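Local coordinates for protein translation initiation factor 4E (Ascaris suum, PDB 3M94) that binds the 5' cap of messenger RNA, here a trimethylguanosine cap analogue, and probably recruits capped transcripts to start translation, at residues A[3-8]-A[30-35]; A[37-42]-A[95-100]; A[79-84]-A[159-164]; A[141-146]-A[179-184]. One frame throughout, in Å; residues are numbered along the deposited sequence.

Contact 1 (A[3-8]-A[30-35]); sequences HPLQCH and AVFDTV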
# COMPACT_ATOMS: atom_id res chain seq x y z
N HIS A 3 -18.19 9.86 8.56
CA HIS A 3 -18.39 9.37 7.20
C HIS A 3 -17.91 7.92 7.06
O HIS A 3 -16.72 7.65 7.21
CB HIS A 3 -17.71 10.32 6.21
CG HIS A 3 -18.25 11.71 6.29
ND1 HIS A 3 -17.64 12.71 7.02
CD2 HIS A 3 -19.39 12.25 5.78
CE1 HIS A 3 -18.35 13.82 6.92
NE2 HIS A 3 -19.42 13.56 6.18
N PRO A 4 -18.84 6.99 6.78
CA PRO A 4 -18.48 5.58 6.78
C PRO A 4 -17.67 5.24 5.52
O PRO A 4 -17.95 5.77 4.43
CB PRO A 4 -19.83 4.87 6.80
CG PRO A 4 -20.75 5.82 6.02
CD PRO A 4 -20.25 7.22 6.39
N LEU A 5 -16.65 4.41 5.70
CA LEU A 5 -15.86 3.87 4.59
C LEU A 5 -16.56 2.63 4.08
O LEU A 5 -17.36 2.03 4.81
CB LEU A 5 -14.44 3.52 5.04
CG LEU A 5 -13.57 4.68 5.56
CD1 LEU A 5 -12.24 4.14 6.12
CD2 LEU A 5 -13.32 5.72 4.47
N GLN A 6 -16.29 2.26 2.84
CA GLN A 6 -16.92 1.09 2.26
C GLN A 6 -16.60 -0.18 3.05
O GLN A 6 -17.45 -1.05 3.19
CB GLN A 6 -16.52 0.92 0.79
CG GLN A 6 -17.20 -0.24 0.10
CD GLN A 6 -16.91 -0.28 -1.38
OE1 GLN A 6 -17.03 0.72 -2.08
NE2 GLN A 6 -16.54 -1.45 -1.87
N CYS A 7 -15.37 -0.29 3.56
CA CYS A 7 -15.05 -1.41 4.44
C CYS A 7 -14.13 -1.03 5.59
O CYS A 7 -13.69 0.11 5.70
CB CYS A 7 -14.49 -2.58 3.63
SG CYS A 7 -12.93 -2.20 2.81
N HIS A 8 -13.86 -1.99 6.46
CA HIS A 8 -12.96 -1.81 7.58
C HIS A 8 -11.53 -2.04 7.10
O HIS A 8 -11.27 -2.97 6.32
CB HIS A 8 -13.26 -2.84 8.67
CG HIS A 8 -14.53 -2.62 9.41
ND1 HIS A 8 -15.77 -2.64 8.79
CD2 HIS A 8 -14.77 -2.40 10.72
CE1 HIS A 8 -16.71 -2.44 9.70
NE2 HIS A 8 -16.13 -2.28 10.87
N ALA A 30 -4.52 -0.38 14.81
CA ALA A 30 -5.94 -0.09 14.98
C ALA A 30 -6.71 -0.56 13.74
O ALA A 30 -6.11 -0.85 12.70
CB ALA A 30 -6.14 1.39 15.18
N VAL A 31 -8.03 -0.65 13.89
CA VAL A 31 -8.98 -0.94 12.82
C VAL A 31 -9.93 0.26 12.78
O VAL A 31 -10.33 0.76 13.82
CB VAL A 31 -9.83 -2.22 13.13
CG1 VAL A 31 -10.80 -2.55 11.97
CG2 VAL A 31 -8.94 -3.42 13.42
N PHE A 32 -10.27 0.74 11.58
CA PHE A 32 -11.17 1.86 11.46
C PHE A 32 -12.10 1.66 10.27
O PHE A 32 -11.79 0.90 9.35
CB PHE A 32 -10.37 3.17 11.32
CG PHE A 32 -9.45 3.21 10.13
CD1 PHE A 32 -9.91 3.65 8.89
CD2 PHE A 32 -8.14 2.78 10.22
CE1 PHE A 32 -9.07 3.67 7.79
CE2 PHE A 32 -7.29 2.80 9.11
CZ PHE A 32 -7.75 3.25 7.90
N ASP A 33 -13.25 2.34 10.28
CA ASP A 33 -14.15 2.28 9.14
C ASP A 33 -14.84 3.61 8.83
O ASP A 33 -15.87 3.63 8.19
CB ASP A 33 -15.15 1.13 9.31
CG ASP A 33 -16.15 1.36 10.44
OD1 ASP A 33 -16.06 2.37 11.17
OD2 ASP A 33 -17.04 0.51 10.60
N THR A 34 -14.27 4.71 9.31
CA THR A 34 -14.75 6.04 8.95
C THR A 34 -13.57 6.89 8.52
O THR A 34 -12.45 6.59 8.87
CB THR A 34 -15.53 6.76 10.10
OG1 THR A 34 -14.62 7.14 11.15
CG2 THR A 34 -16.68 5.88 10.66
N VAL A 35 -13.84 7.95 7.75
CA VAL A 35 -12.84 8.92 7.36
C VAL A 35 -12.23 9.62 8.59
O VAL A 35 -11.00 9.82 8.67
CB VAL A 35 -13.48 9.99 6.44
CG1 VAL A 35 -12.49 11.09 6.11
CG2 VAL A 35 -14.04 9.35 5.16
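A backbone hydrogen bond joins Leu-5 to Asp-33 at an outer end of the curved antiparallel sheet, where the start of strand 4-14 meets the end of strand 26-34. Leu-5 N donates to Asp-33 O at 2.7 Å. One step on, Val-35 N reaches His-3 O at 2.9 Å, and Pro-4 and Thr-34 form the non-hydrogen-bonded pair between the two bonds. Leu-5 points toward strand 26-34 and spreads its two methyls: CD1 comes to the edge of the Phe-32 ring, 3.6 Å from CE1, while CD2 sits 3.8 Å from Val-35 CG2. Past the corner at Gln-6 and Cys-7, the imidazole of His-8 lies alongside Asp-33, whose CB stands over the ring centre at 3.7 Å in a CH-pi contact. Asp-33 OD2 is also close to His-8 NE2, but the angle is poor for a hydrogen bond. Thr-34 is the N-cap of helix 35-42, and its OG1 is hydrogen-bonded to Asp-37 OD2. The bound peptide packs on His-3, Leu-5 and Val-35 and bonds Pro-4 O, so this hairpin end, with its His-Pro-Leu sequence, forms part of the partner-binding surface characteristic of eIF4E.

Contact 2 (A[37-42]-A[95-100]); sequences DFWSLY and YWLELL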
# COMPACT_ATOMS: atom_id res chain seq x y z
N ASP A 37 -11.94 8.59 11.73
CA ASP A 37 -11.06 7.73 12.51
C ASP A 37 -9.74 7.48 11.76
O ASP A 37 -8.68 7.42 12.39
CB ASP A 37 -11.77 6.42 12.87
CG ASP A 37 -12.99 6.64 13.78
OD1 ASP A 37 -12.90 7.49 14.70
OD2 ASP A 37 -14.04 5.99 13.55
N PHE A 38 -9.80 7.33 10.42
CA PHE A 38 -8.59 7.28 9.60
C PHE A 38 -7.65 8.45 9.91
O PHE A 38 -6.45 8.24 10.17
CB PHE A 38 -8.86 7.24 8.08
CG PHE A 38 -7.63 7.56 7.25
CD1 PHE A 38 -6.58 6.64 7.16
CD2 PHE A 38 -7.49 8.79 6.64
CE1 PHE A 38 -5.41 6.95 6.44
CE2 PHE A 38 -6.33 9.11 5.91
CZ PHE A 38 -5.29 8.19 5.82
N TRP A 39 -8.18 9.66 9.87
CA TRP A 39 -7.36 10.85 10.15
C TRP A 39 -6.81 10.93 11.58
O TRP A 39 -5.65 11.32 11.76
CB TRP A 39 -8.10 12.14 9.77
CG TRP A 39 -8.20 12.36 8.28
CD1 TRP A 39 -9.34 12.53 7.55
CD2 TRP A 39 -7.11 12.43 7.33
NE1 TRP A 39 -9.04 12.69 6.22
CE2 TRP A 39 -7.68 12.65 6.06
CE3 TRP A 39 -5.71 12.34 7.45
CZ2 TRP A 39 -6.90 12.77 4.90
CZ3 TRP A 39 -4.94 12.46 6.29
CH2 TRP A 39 -5.53 12.67 5.04
N SER A 40 -7.61 10.55 12.59
CA SER A 40 -7.15 10.52 13.98
C SER A 40 -5.96 9.60 14.16
O SER A 40 -5.09 9.86 15.00
CB SER A 40 -8.24 10.05 14.95
OG SER A 40 -9.38 10.87 14.84
N LEU A 41 -5.96 8.50 13.41
CA LEU A 41 -4.82 7.61 13.38
C LEU A 41 -3.66 8.27 12.68
O LEU A 41 -2.57 8.42 13.23
CB LEU A 41 -5.17 6.34 12.61
CG LEU A 41 -5.69 5.15 13.38
CD1 LEU A 41 -5.68 3.95 12.42
CD2 LEU A 41 -4.77 4.91 14.59
N TYR A 42 -3.89 8.65 11.43
CA TYR A 42 -2.81 9.15 10.62
C TYR A 42 -2.12 10.38 11.21
O TYR A 42 -0.90 10.48 11.15
CB TYR A 42 -3.27 9.39 9.17
CG TYR A 42 -2.09 9.69 8.28
CD1 TYR A 42 -1.37 8.66 7.66
CD2 TYR A 42 -1.66 11.00 8.09
CE1 TYR A 42 -0.25 8.95 6.85
CE2 TYR A 42 -0.57 11.30 7.28
CZ TYR A 42 0.13 10.27 6.67
OH TYR A 42 1.20 10.59 5.88
N TYR A 95 3.74 9.84 -1.38
CA TYR A 95 3.36 8.59 -2.03
C TYR A 95 2.48 7.71 -1.13
O TYR A 95 1.42 7.27 -1.55
CB TYR A 95 4.61 7.81 -2.46
CG TYR A 95 5.23 8.23 -3.80
CD1 TYR A 95 6.31 7.52 -4.33
CD2 TYR A 95 4.74 9.32 -4.53
CE1 TYR A 95 6.90 7.88 -5.56
CE2 TYR A 95 5.32 9.69 -5.77
CZ TYR A 95 6.40 8.96 -6.27
OH TYR A 95 6.99 9.30 -7.48
N TRP A 96 2.93 7.49 0.11
CA TRP A 96 2.20 6.67 1.09
C TRP A 96 0.80 7.20 1.39
O TRP A 96 -0.17 6.47 1.29
CB TRP A 96 3.02 6.52 2.37
CG TRP A 96 2.38 5.70 3.47
CD1 TRP A 96 2.15 6.10 4.73
CD2 TRP A 96 1.94 4.32 3.40
NE1 TRP A 96 1.59 5.08 5.47
CE2 TRP A 96 1.46 3.97 4.67
CE3 TRP A 96 1.92 3.36 2.38
CZ2 TRP A 96 0.93 2.70 4.96
CZ3 TRP A 96 1.42 2.09 2.66
CH2 TRP A 96 0.93 1.77 3.95
N LEU A 97 0.70 8.48 1.75
CA LEU A 97 -0.60 9.07 2.06
C LEU A 97 -1.55 9.07 0.86
O LEU A 97 -2.72 8.71 1.00
CB LEU A 97 -0.46 10.50 2.63
CG LEU A 97 -1.77 11.21 3.02
CD1 LEU A 97 -2.67 10.37 3.99
CD2 LEU A 97 -1.48 12.59 3.62
N GLU A 98 -1.07 9.48 -0.33
CA GLU A 98 -1.89 9.37 -1.55
C GLU A 98 -2.42 7.95 -1.79
O GLU A 98 -3.57 7.77 -2.16
CB GLU A 98 -1.13 9.84 -2.79
CG GLU A 98 -0.72 11.33 -2.80
CD GLU A 98 -1.91 12.28 -2.72
OE1 GLU A 98 -2.95 12.02 -3.34
OE2 GLU A 98 -1.80 13.32 -2.03
N LEU A 99 -1.57 6.94 -1.58
CA LEU A 99 -2.02 5.56 -1.76
C LEU A 99 -3.10 5.17 -0.74
O LEU A 99 -4.08 4.53 -1.10
CB LEU A 99 -0.84 4.58 -1.72
CG LEU A 99 -1.15 3.11 -1.96
CD1 LEU A 99 -1.97 2.91 -3.25
CD2 LEU A 99 0.16 2.32 -2.04
N LEU A 100 -2.93 5.58 0.52
CA LEU A 100 -3.93 5.30 1.54
C LEU A 100 -5.28 5.95 1.20
O LEU A 100 -6.33 5.31 1.31
CB LEU A 100 -3.46 5.78 2.92
CG LEU A 100 -2.21 5.11 3.52
CD1 LEU A 100 -2.01 5.55 4.94
CD2 LEU A 100 -2.21 3.56 3.45
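Tyr-42 and Leu-97 join helix 35-42 to helix 88-104 on the helical side of the eIF4E fold. Segments 37-42 and 95-100 run nearly antiparallel (163°), their axes no closer than 13.1 Å, so long side chains bridge the gap; no hydrogen bond joins the segments. Phe-38 and Tyr-42, one turn apart, both point at the partner helix: CG of each is anti to the backbone N (chi1 165° and -170°), and the rings extend toward that helix. Phe-38 meets leucines at its edge, in plane, with CE1 4.0 Å from Leu-100 CD1. Tyr-42 CB in turn covers one face of the Phe-38 ring near its rim. Trp-39 leaves its helix to the side, yet its indole crosses Leu-97 at about a right angle, and its NE1 bonds the backbone of the bound peptide. Basic side chains of that peptide pack on Trp-39 and Tyr-42, which places this helix pair on the dorsal surface used by eIF4E-binding partners. The meeting point is a single methyl: Leu-97 CD1 lies over the centre of the Tyr-42 ring, 3.9 Å from its centroid, while also touching Trp-39 CH2 at 3.8 Å and Phe-38 CZ at 3.9 Å.

Contact 3 (A[79-84]-A[159-164]); sequences WLVVVD and EPIRYE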
# COMPACT_ATOMS: atom_id res chain seq x y z
N TRP A 79 1.95 -4.25 -7.09
CA TRP A 79 2.59 -3.16 -7.83
C TRP A 79 3.66 -2.59 -6.91
O TRP A 79 3.37 -2.26 -5.75
CB TRP A 79 1.57 -2.08 -8.17
CG TRP A 79 0.79 -2.42 -9.40
CD1 TRP A 79 -0.49 -2.86 -9.46
CD2 TRP A 79 1.27 -2.38 -10.75
NE1 TRP A 79 -0.86 -3.08 -10.77
CE2 TRP A 79 0.22 -2.80 -11.58
CE3 TRP A 79 2.49 -2.02 -11.33
CZ2 TRP A 79 0.35 -2.87 -12.96
CZ3 TRP A 79 2.61 -2.09 -12.71
CH2 TRP A 79 1.55 -2.51 -13.50
N LEU A 80 4.89 -2.49 -7.42
CA LEU A 80 6.02 -1.99 -6.64
C LEU A 80 6.49 -0.62 -7.14
O LEU A 80 6.71 -0.44 -8.34
CB LEU A 80 7.19 -2.99 -6.70
CG LEU A 80 8.52 -2.60 -6.06
CD1 LEU A 80 8.42 -2.49 -4.53
CD2 LEU A 80 9.64 -3.59 -6.46
N VAL A 81 6.60 0.33 -6.22
CA VAL A 81 7.14 1.65 -6.52
C VAL A 81 8.42 1.80 -5.68
O VAL A 81 8.36 1.80 -4.45
CB VAL A 81 6.19 2.79 -6.09
CG1 VAL A 81 6.69 4.14 -6.60
CG2 VAL A 81 4.74 2.54 -6.55
N VAL A 82 9.58 1.88 -6.34
CA VAL A 82 10.83 2.20 -5.63
C VAL A 82 10.96 3.71 -5.47
O VAL A 82 10.64 4.47 -6.39
CB VAL A 82 12.11 1.57 -6.28
CG1 VAL A 82 12.04 0.03 -6.21
CG2 VAL A 82 12.31 2.05 -7.73
N VAL A 83 11.39 4.14 -4.29
CA VAL A 83 11.57 5.56 -4.01
C VAL A 83 13.08 5.79 -3.93
O VAL A 83 13.76 5.20 -3.09
CB VAL A 83 10.82 5.95 -2.70
CG1 VAL A 83 10.93 7.43 -2.40
CG2 VAL A 83 9.37 5.55 -2.79
N ASP A 84 13.62 6.61 -4.84
CA ASP A 84 15.05 6.90 -4.86
C ASP A 84 15.48 7.39 -3.48
O ASP A 84 14.82 8.25 -2.89
CB ASP A 84 15.41 7.92 -5.96
CG ASP A 84 16.93 8.13 -6.14
OD1 ASP A 84 17.74 7.61 -5.33
OD2 ASP A 84 17.34 8.83 -7.10
N GLU A 159 10.28 6.74 -14.42
CA GLU A 159 10.36 5.85 -13.27
C GLU A 159 9.34 4.71 -13.33
O GLU A 159 8.29 4.78 -12.69
CB GLU A 159 10.23 6.65 -11.97
CG GLU A 159 11.41 7.59 -11.72
CD GLU A 159 11.06 8.76 -10.81
OE1 GLU A 159 9.89 8.85 -10.37
OE2 GLU A 159 11.97 9.58 -10.53
N PRO A 160 9.65 3.66 -14.12
CA PRO A 160 8.78 2.51 -14.27
C PRO A 160 8.29 1.93 -12.94
O PRO A 160 8.97 2.02 -11.93
CB PRO A 160 9.67 1.48 -14.99
CG PRO A 160 11.06 2.01 -14.91
CD PRO A 160 10.89 3.49 -14.90
N ILE A 161 7.08 1.39 -12.96
CA ILE A 161 6.55 0.65 -11.85
C ILE A 161 6.25 -0.72 -12.41
O ILE A 161 6.01 -0.86 -13.63
CB ILE A 161 5.33 1.35 -11.20
CG1 ILE A 161 4.18 1.53 -12.20
CG2 ILE A 161 5.75 2.70 -10.61
CD1 ILE A 161 2.77 1.72 -11.54
N ARG A 162 6.29 -1.72 -11.56
CA ARG A 162 6.14 -3.09 -12.02
C ARG A 162 5.25 -3.92 -11.13
O ARG A 162 5.13 -3.68 -9.92
CB ARG A 162 7.50 -3.77 -12.24
CG ARG A 162 8.43 -3.80 -11.05
CD ARG A 162 9.84 -4.15 -11.48
NE ARG A 162 10.83 -3.57 -10.56
CZ ARG A 162 11.47 -4.24 -9.61
NH1 ARG A 162 11.27 -5.53 -9.43
NH2 ARG A 162 12.34 -3.60 -8.83
N TYR A 163 4.59 -4.88 -11.76
CA TYR A 163 3.74 -5.79 -11.07
C TYR A 163 4.42 -7.15 -11.07
O TYR A 163 4.81 -7.65 -12.13
CB TYR A 163 2.35 -5.88 -11.72
CG TYR A 163 1.43 -6.75 -10.90
CD1 TYR A 163 0.77 -6.24 -9.79
CD2 TYR A 163 1.27 -8.11 -11.20
CE1 TYR A 163 -0.04 -7.04 -9.00
CE2 TYR A 163 0.46 -8.92 -10.42
CZ TYR A 163 -0.18 -8.37 -9.32
OH TYR A 163 -0.99 -9.16 -8.55
N GLU A 164 4.58 -7.73 -9.89
CA GLU A 164 5.25 -9.01 -9.76
C GLU A 164 4.50 -9.90 -8.79
O GLU A 164 3.82 -9.41 -7.88
CB GLU A 164 6.68 -8.80 -9.27
CG GLU A 164 6.76 -7.73 -8.20
CD GLU A 164 8.16 -7.51 -7.69
OE1 GLU A 164 8.36 -7.72 -6.47
OE2 GLU A 164 9.04 -7.11 -8.48
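Backbone bonds first: Leu-80 and Arg-162 form the hydrogen-bonded antiparallel pair that joins strand 77-83 to strand 161-165. Leu-80 N gives Arg-162 O a bond of 2.8 Å, whereas the return bond from Arg-162 N to Leu-80 O is weak at 3.5 Å. The aromatic contact is on the face carrying Trp-79 and Tyr-163, the neighbouring non-hydrogen-bonded pair. Tyr-163 CB stands over the centre of the indole's six-membered ring, 3.6 Å from its centroid, and the tyrosine ring then turns its edge, through CD1, to the face of the five-membered ring, planes 59° apart. Apolar packing continues, the Ile-161 methyl CD1 meeting the indole of Trp-79 at CE3, 3.8 Å away. On the face of Leu-80 and Arg-162, the leucine methyl CD2 covers one side of the guanidinium, offset toward its rim, 3.6 Å from NH2, while Arg-162 NH1 holds Glu-164 OE2 in a salt bridge of 2.9 Å. Arg-78 is a second partner of that carboxylate. Strands 127-133 and 181-183 extend the sheet on either side of this pair, and Trp-79 reaches from it onto helix 139-153, where it touches Ile-145 and Leu-149 and bonds Asn-142 O through NE1.

Contact 4 (A[141-146]-A[179-184]); sequences VNLRIG and PRIVIP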
# COMPACT_ATOMS: atom_id res chain seq x y z
N VAL A 141 -7.17 -6.44 -14.98
CA VAL A 141 -7.49 -5.81 -13.71
C VAL A 141 -6.23 -5.17 -13.09
O VAL A 141 -6.25 -4.01 -12.66
CB VAL A 141 -8.14 -6.84 -12.74
CG1 VAL A 141 -8.08 -6.38 -11.28
CG2 VAL A 141 -9.58 -7.18 -13.18
N ASN A 142 -5.14 -5.93 -13.06
CA ASN A 142 -3.87 -5.44 -12.53
C ASN A 142 -3.31 -4.25 -13.30
O ASN A 142 -2.89 -3.28 -12.68
CB ASN A 142 -2.86 -6.59 -12.42
CG ASN A 142 -3.21 -7.55 -11.28
OD1 ASN A 142 -3.72 -7.12 -10.24
ND2 ASN A 142 -2.97 -8.83 -11.48
N LEU A 143 -3.38 -4.29 -14.63
CA LEU A 143 -2.88 -3.19 -15.44
C LEU A 143 -3.65 -1.95 -15.05
O LEU A 143 -3.07 -0.89 -14.87
CB LEU A 143 -3.00 -3.47 -16.95
CG LEU A 143 -2.62 -2.34 -17.93
CD1 LEU A 143 -1.16 -1.91 -17.76
CD2 LEU A 143 -2.91 -2.71 -19.41
N ARG A 144 -4.96 -2.09 -14.91
CA ARG A 144 -5.81 -0.95 -14.64
C ARG A 144 -5.51 -0.35 -13.27
O ARG A 144 -5.40 0.87 -13.11
CB ARG A 144 -7.29 -1.31 -14.76
CG ARG A 144 -8.21 -0.10 -14.63
CD ARG A 144 -7.74 1.00 -15.57
NE ARG A 144 -8.59 2.18 -15.53
CZ ARG A 144 -8.16 3.41 -15.79
NH1 ARG A 144 -6.89 3.62 -16.09
NH2 ARG A 144 -9.01 4.43 -15.74
N ILE A 145 -5.37 -1.21 -12.27
CA ILE A 145 -4.99 -0.78 -10.94
C ILE A 145 -3.67 0.01 -10.99
O ILE A 145 -3.54 1.05 -10.35
CB ILE A 145 -4.92 -1.97 -9.97
CG1 ILE A 145 -6.34 -2.48 -9.68
CG2 ILE A 145 -4.24 -1.58 -8.68
CD1 ILE A 145 -6.41 -3.78 -8.92
N GLY A 146 -2.72 -0.47 -11.78
CA GLY A 146 -1.43 0.17 -11.91
C GLY A 146 -1.52 1.52 -12.56
O GLY A 146 -0.82 2.45 -12.15
N PRO A 179 9.09 -9.33 -14.02
CA PRO A 179 7.75 -8.84 -13.71
C PRO A 179 6.72 -9.17 -14.80
O PRO A 179 7.05 -9.22 -15.99
CB PRO A 179 7.93 -7.32 -13.56
CG PRO A 179 9.26 -7.01 -14.13
CD PRO A 179 10.10 -8.25 -14.06
N ARG A 180 5.48 -9.41 -14.38
CA ARG A 180 4.36 -9.68 -15.28
C ARG A 180 3.95 -8.46 -16.12
O ARG A 180 3.55 -8.60 -17.28
CB ARG A 180 3.17 -10.13 -14.44
CG ARG A 180 2.08 -10.79 -15.22
CD ARG A 180 1.98 -12.22 -14.83
NE ARG A 180 0.76 -12.81 -15.34
CZ ARG A 180 0.71 -13.65 -16.37
NH1 ARG A 180 1.82 -14.00 -17.00
NH2 ARG A 180 -0.45 -14.14 -16.78
N ILE A 181 4.02 -7.27 -15.52
CA ILE A 181 3.59 -6.03 -16.15
C ILE A 181 4.55 -4.90 -15.75
O ILE A 181 4.99 -4.84 -14.61
CB ILE A 181 2.15 -5.62 -15.71
CG1 ILE A 181 1.20 -6.83 -15.72
CG2 ILE A 181 1.64 -4.49 -16.60
CD1 ILE A 181 -0.15 -6.59 -15.05
N VAL A 182 4.86 -4.01 -16.68
CA VAL A 182 5.62 -2.81 -16.40
C VAL A 182 4.91 -1.61 -17.02
O VAL A 182 4.35 -1.72 -18.10
CB VAL A 182 7.07 -2.89 -16.95
CG1 VAL A 182 7.89 -1.63 -16.57
CG2 VAL A 182 7.78 -4.17 -16.49
N ILE A 183 4.92 -0.47 -16.33
CA ILE A 183 4.36 0.77 -16.85
C ILE A 183 5.38 1.86 -16.57
O ILE A 183 5.73 2.07 -15.41
CB ILE A 183 3.02 1.19 -16.17
CG1 ILE A 183 1.98 0.07 -16.16
CG2 ILE A 183 2.45 2.47 -16.82
CD1 ILE A 183 0.73 0.38 -15.32
N PRO A 184 5.87 2.56 -17.62
CA PRO A 184 5.51 2.40 -19.04
C PRO A 184 6.01 1.09 -19.62
O PRO A 184 7.11 0.65 -19.30
CB PRO A 184 6.23 3.58 -19.71
CG PRO A 184 7.42 3.81 -18.84
CD PRO A 184 6.91 3.59 -17.44
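Ile-181, Ile-183 and Leu-143 carry this contact, in which strand 181-183, an outermost strand of the sheet in this chain, lies against helix 139-153. Residues 141-146 and 181-183 run 25° from parallel, their axes 9.5 Å apart at the closest. Both isoleucines point at the helix, and Val-182 between them points away, as alternation along a strand requires. In Ile-181, chi1 sets CG1 anti to the carbonyl carbon and an extended chi2 (168°) carries CD1 on to the helix, where it ends 3.8 Å from Asn-142 CB, close to the backbone of Leu-143. Its other branch, CG2, lies 4.0 Å from Leu-143 CD1. That same leucine methyl also meets Ile-183 CD1 at 3.8 Å, so Leu-143 rests across both isoleucines by one atom: its chain crosses Ile-181 at about a right angle and Ile-183 obliquely. Leu-143 leaves the helix to the side, and it is the tip that closes on the strand. One turn along, Gly-146 offers bare backbone, and Ile-183 CD1 settles there 3.7 Å from Gly-146 C. Trp-79 touches both isoleucines. The strand opens with a classic beta bulge, Arg-180 and Ile-181 both facing Tyr-163. The amide of Asn-142 turns elsewhere, bonded to Asp-135 O and Thr-133 OG1. No hydrogen bond or salt bridge joins the two segments, so shape and apolar burial hold this outer strand to the helix.

How the contacts relate
Contacts 1 and 3 are both strand pairings in the same sheet, but contact 1 lies at its far edge, partly exposed, and contact 3 is buried, their centres about 28 Å apart. Contacts 2 and 4 involve helices and are apolar across their segments; contact 2 sets aromatic rings against leucines and is buried, contact 4 is aliphatic and only partly buried. Contacts 1 and 2 touch through Phe-32, which packs on Phe-38 and Leu-41, and both help form the peptide-binding side. Contacts 3 and 4 also adjoin, through a probable hydrogen bond from Tyr-163 N to Ile-181 O and through Trp-79. Tyr-95 of helix 88-104 packs on Val-81 and Val-83, linking contact 2 to contact 3.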